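PDB 6DNM: export chaperone SatS from Mycobacterium tuberculosis H37Rv, which acts as a chaperone for the SecA2 protein export pathway, probably assisting proteins on their way to that exporter. Local coordinates for residues 5-16 / 79-90. Residues are numbered along the deposited sequence; the frame is centred on the assembly and turned at random.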
loop_
_atom_site.group_PDB
_atom_site.type_symbol
_atom_site.label_atom_id
_atom_site.label_comp_id
_atom_site.label_asym_id
_atom_site.label_seq_id
_atom_site.Cartn_x
_atom_site.Cartn_y
_atom_site.Cartn_z
ATOM N N VAL A 5 -6.799 -24.925 3.235
ATOM C CA VAL A 5 -6.691 -24.155 4.470
ATOM C C VAL A 5 -8.045 -23.509 4.745
ATOM O O VAL A 5 -8.522 -22.691 3.953
ATOM C CB VAL A 5 -5.580 -23.100 4.375
ATOM C CG1 VAL A 5 -5.524 -22.297 5.662
ATOM C CG2 VAL A 5 -4.237 -23.772 4.099
ATOM N N LEU A 6 -8.663 -23.874 5.866
ATOM C CA LEU A 6 -10.004 -23.402 6.184
ATOM C C LEU A 6 -9.958 -22.003 6.792
ATOM O O LEU A 6 -8.978 -21.608 7.425
ATOM C CB LEU A 6 -10.689 -24.363 7.155
ATOM C CG LEU A 6 -11.059 -25.754 6.615
ATOM C CD1 LEU A 6 -11.644 -25.666 5.212
ATOM C CD2 LEU A 6 -9.867 -26.709 6.646
ATOM N N GLY A 7 -11.054 -21.261 6.607
ATOM C CA GLY A 7 -11.072 -19.852 6.981
ATOM C C GLY A 7 -10.825 -19.599 8.454
ATOM O O GLY A 7 -10.243 -18.574 8.824
ATOM N N GLY A 8 -11.267 -20.511 9.314
ATOM C CA GLY A 8 -11.058 -20.352 10.736
ATOM C C GLY A 8 -9.745 -20.887 11.267
ATOM O O GLY A 8 -9.536 -20.883 12.484
ATOM N N ASP A 9 -8.856 -21.361 10.398
ATOM C CA ASP A 9 -7.578 -21.892 10.855
ATOM C C ASP A 9 -6.710 -20.778 11.442
ATOM O O ASP A 9 -6.785 -19.616 11.030
ATOM C CB ASP A 9 -6.855 -22.607 9.709
ATOM C CG ASP A 9 -7.436 -23.995 9.414
ATOM O OD1 ASP A 9 -7.068 -24.599 8.380
ATOM O OD2 ASP A 9 -8.268 -24.481 10.210
ATOM N N ARG A 10 -5.871 -21.165 12.413
ATOM C CA ARG A 10 -5.135 -20.225 13.259
ATOM C C ARG A 10 -4.339 -19.208 12.451
ATOM O O ARG A 10 -4.396 -17.999 12.708
ATOM C CB ARG A 10 -4.186 -21.030 14.154
ATOM C CG ARG A 10 -3.649 -20.307 15.376
ATOM C CD ARG A 10 -4.669 -19.366 15.971
ATOM N NE ARG A 10 -4.509 -19.252 17.418
ATOM C CZ ARG A 10 -5.414 -18.707 18.223
ATOM N NH1 ARG A 10 -6.542 -18.225 17.718
ATOM N NH2 ARG A 10 -5.195 -18.645 19.530
ATOM N N ASP A 11 -3.570 -19.691 11.487
ATOM C CA ASP A 11 -2.616 -18.871 10.755
ATOM C C ASP A 11 -3.057 -18.767 9.305
ATOM O O ASP A 11 -2.246 -18.931 8.389
ATOM C CB ASP A 11 -1.233 -19.519 10.848
ATOM C CG ASP A 11 -0.732 -19.615 12.279
ATOM O OD1 ASP A 11 -0.605 -18.557 12.925
ATOM O OD2 ASP A 11 -0.495 -20.743 12.768
ATOM N N PHE A 12 -4.338 -18.471 9.091
ATOM C CA PHE A 12 -4.910 -18.542 7.748
ATOM C C PHE A 12 -4.133 -17.692 6.743
ATOM O O PHE A 12 -3.720 -18.183 5.686
ATOM C CB PHE A 12 -6.376 -18.112 7.765
ATOM C CG PHE A 12 -6.996 -18.066 6.392
ATOM C CD1 PHE A 12 -7.516 -19.216 5.819
ATOM C CD2 PHE A 12 -7.031 -16.881 5.660
ATOM C CE1 PHE A 12 -8.080 -19.186 4.554
ATOM C CE2 PHE A 12 -7.593 -16.845 4.398
ATOM C CZ PHE A 12 -8.120 -18.001 3.842
ATOM N N TRP A 13 -3.983 -16.393 7.019
ATOM C CA TRP A 13 -3.391 -15.507 6.019
ATOM C C TRP A 13 -1.923 -15.839 5.781
ATOM O O TRP A 13 -1.442 -15.784 4.638
ATOM C CB TRP A 13 -3.604 -14.040 6.412
ATOM C CG TRP A 13 -5.055 -13.656 6.300
ATOM C CD1 TRP A 13 -5.931 -13.443 7.328
ATOM C CD2 TRP A 13 -5.812 -13.497 5.089
ATOM N NE1 TRP A 13 -7.179 -13.142 6.832
ATOM C CE2 TRP A 13 -7.134 -13.173 5.462
ATOM C CE3 TRP A 13 -5.499 -13.590 3.728
ATOM C CZ2 TRP A 13 -8.140 -12.937 4.526
ATOM C CZ3 TRP A 13 -6.499 -13.349 2.797
ATOM C CH2 TRP A 13 -7.804 -13.022 3.201
ATOM N N LEU A 14 -1.208 -16.232 6.839
ATOM C CA LEU A 14 0.165 -16.698 6.673
ATOM C C LEU A 14 0.225 -17.926 5.770
ATOM O O LEU A 14 1.061 -18.002 4.863
ATOM C CB LEU A 14 0.774 -16.998 8.043
ATOM C CG LEU A 14 2.265 -17.302 8.097
ATOM C CD1 LEU A 14 3.082 -16.154 7.541
ATOM C CD2 LEU A 14 2.662 -17.590 9.525
ATOM N N GLN A 15 -0.681 -18.880 5.976
ATOM C CA GLN A 15 -0.651 -20.103 5.181
ATOM C C GLN A 15 -0.992 -19.837 3.719
ATOM O O GLN A 15 -0.449 -20.490 2.823
ATOM C CB GLN A 15 -1.622 -21.120 5.771
ATOM C CG GLN A 15 -1.166 -21.716 7.087
ATOM C CD GLN A 15 -1.978 -22.936 7.465
ATOM O OE1 GLN A 15 -2.793 -22.890 8.382
ATOM N NE2 GLN A 15 -1.770 -24.032 6.747
ATOM N N VAL A 16 -1.911 -18.904 3.448
ATOM C CA VAL A 16 -2.233 -18.604 2.053
ATOM C C VAL A 16 -1.195 -17.713 1.383
ATOM O O VAL A 16 -1.214 -17.573 0.152
ATOM C CB VAL A 16 -3.689 -18.131 1.875
ATOM C CG1 VAL A 16 -4.652 -19.182 2.402
ATOM C CG2 VAL A 16 -3.920 -16.805 2.554
ATOM N N ASP A 79 -8.325 -21.163 -1.665
ATOM C CA ASP A 79 -8.560 -21.223 -0.224
ATOM C C ASP A 79 -9.260 -19.962 0.271
ATOM O O ASP A 79 -10.127 -20.026 1.149
ATOM C CB ASP A 79 -7.236 -21.412 0.522
ATOM C CG ASP A 79 -6.744 -22.849 0.501
ATOM O OD1 ASP A 79 -7.466 -23.739 0.000
ATOM O OD2 ASP A 79 -5.626 -23.091 1.000
ATOM N N ILE A 80 -8.882 -18.803 -0.271
ATOM C CA ILE A 80 -9.539 -17.555 0.110
ATOM C C ILE A 80 -10.988 -17.550 -0.351
ATOM O O ILE A 80 -11.900 -17.239 0.425
ATOM C CB ILE A 80 -8.763 -16.345 -0.438
ATOM C CG1 ILE A 80 -7.352 -16.305 0.163
ATOM C CG2 ILE A 80 -9.546 -15.054 -0.169
ATOM C CD1 ILE A 80 -6.403 -15.367 -0.546
ATOM N N ARG A 81 -11.218 -17.887 -1.621
ATOM C CA ARG A 81 -12.573 -17.864 -2.163
ATOM C C ARG A 81 -13.470 -18.849 -1.429
ATOM O O ARG A 81 -14.618 -18.524 -1.097
ATOM C CB ARG A 81 -12.533 -18.169 -3.663
ATOM C CG ARG A 81 -13.908 -18.204 -4.318
ATOM C CD ARG A 81 -13.807 -18.269 -5.831
ATOM N NE ARG A 81 -13.142 -19.488 -6.281
ATOM C CZ ARG A 81 -13.782 -20.588 -6.663
ATOM N NH1 ARG A 81 -15.108 -20.628 -6.642
ATOM N NH2 ARG A 81 -13.097 -21.651 -7.060
ATOM N N THR A 82 -12.955 -20.052 -1.152
ATOM C CA THR A 82 -13.729 -21.062 -0.434
ATOM C C THR A 82 -14.026 -20.626 0.997
ATOM O O THR A 82 -15.115 -20.884 1.517
ATOM C CB THR A 82 -12.974 -22.399 -0.443
ATOM O OG1 THR A 82 -12.720 -22.800 -1.796
ATOM C CG2 THR A 82 -13.790 -23.472 0.235
ATOM N N ALA A 83 -13.074 -19.963 1.653
ATOM C CA ALA A 83 -13.360 -19.427 2.981
ATOM C C ALA A 83 -14.450 -18.365 2.913
ATOM O O ALA A 83 -15.325 -18.306 3.786
ATOM C CB ALA A 83 -12.086 -18.865 3.614
ATOM N N ALA A 84 -14.393 -17.495 1.900
ATOM C CA ALA A 84 -15.437 -16.490 1.730
ATOM C C ALA A 84 -16.805 -17.140 1.552
ATOM O O ALA A 84 -17.786 -16.736 2.191
ATOM C CB ALA A 84 -15.107 -15.588 0.540
ATOM N N THR A 85 -16.893 -18.155 0.687
ATOM C CA THR A 85 -18.190 -18.788 0.460
ATOM C C THR A 85 -18.610 -19.671 1.633
ATOM O O THR A 85 -19.811 -19.861 1.856
ATOM C CB THR A 85 -18.220 -19.533 -0.884
ATOM O OG1 THR A 85 -17.183 -20.519 -0.929
ATOM C CG2 THR A 85 -18.020 -18.546 -2.039
ATOM N N ASP A 86 -17.651 -20.202 2.398
ATOM C CA ASP A 86 -17.984 -20.945 3.609
ATOM C C ASP A 86 -18.539 -20.039 4.695
ATOM O O ASP A 86 -19.150 -20.532 5.647
ATOM C CB ASP A 86 -16.736 -21.600 4.207
ATOM C CG ASP A 86 -16.328 -22.875 3.505
ATOM O OD1 ASP A 86 -17.081 -23.374 2.639
ATOM O OD2 ASP A 86 -15.243 -23.385 3.854
ATOM N N GLY A 87 -18.300 -18.734 4.597
ATOM C CA GLY A 87 -18.640 -17.828 5.670
ATOM C C GLY A 87 -17.615 -17.754 6.777
ATOM O O GLY A 87 -17.874 -17.112 7.801
ATOM N N SER A 88 -16.453 -18.376 6.604
ATOM C CA SER A 88 -15.433 -18.436 7.639
ATOM C C SER A 88 -14.289 -17.463 7.404
ATOM O O SER A 88 -13.388 -17.380 8.244
ATOM C CB SER A 88 -14.873 -19.857 7.731
ATOM O OG SER A 88 -14.255 -20.222 6.508
ATOM N N LEU A 89 -14.293 -16.738 6.285
ATOM C CA LEU A 89 -13.225 -15.789 6.002
ATOM C C LEU A 89 -13.239 -14.682 7.045
ATOM O O LEU A 89 -14.274 -14.060 7.300
ATOM C CB LEU A 89 -13.417 -15.188 4.611
ATOM C CG LEU A 89 -12.275 -14.268 4.160
ATOM C CD1 LEU A 89 -11.039 -15.087 3.812
ATOM C CD2 LEU A 89 -12.694 -13.405 2.980
ATOM N N ALA A 90 -12.087 -14.445 7.659
ATOM C CA ALA A 90 -11.943 -13.416 8.685
ATOM C C ALA A 90 -10.798 -12.537 8.216
ATOM O O ALA A 90 -9.629 -12.893 8.391
ATOM C CB ALA A 90 -11.649 -14.024 10.051
HETATM O O HOH W 1 -10.747 -22.298 2.694
HETATM O O HOH W 2 -9.961 -16.406 7.242
#
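Asp79 meets Val5 at the start of the contact: Val5 N donates to OD2 at 3.1 Å, approaching from above the carboxylate plane, while Val16 CG1 rests on Asp79 CB. One water donates to both Val5 O and Asp79 O, so a peptide oxygen of the helix, already used by Ala83 N, gains a second partner. Asp79 O and Ile80 CA sit at the edge of the Phe12 ring, near its plane. The end of the Ile80 side chain reaches the aromatic pair, CD1 lying 3.9 Å from Trp13 CZ3 and CG1 near Phe12 CZ; Leu63 of helix 56-63 also touches this isoleucine. One turn on, Ala83 CB lies 3.7 Å from Gly7 CA, where the two backbones come within 4.6 Å, CA to CA. How a helix end can receive a loop is illustrated here: helix 77-86 finishes in a Schellman motif, with Gly87 at positive phi, and the chain leaving it lies against the type I turn Leu6 to Asp9 and the short helix 12-16. Ser88 puts OG 3.2 Å from Gly7 CA, the two chains meeting closely there. With chi1 at -175°, Leu89 swings CG away from its own N and carries CD1 to 3.7 Å from Trp13 CZ2, near Phe12 CE2 as well. At Ala90, the carbonyl O accepts a nearly straight bond (169°) from Trp13 NE1 at 2.9 Å, with the oxygen close to the indole plane, and a second water links Ala90 N to Gly7 O.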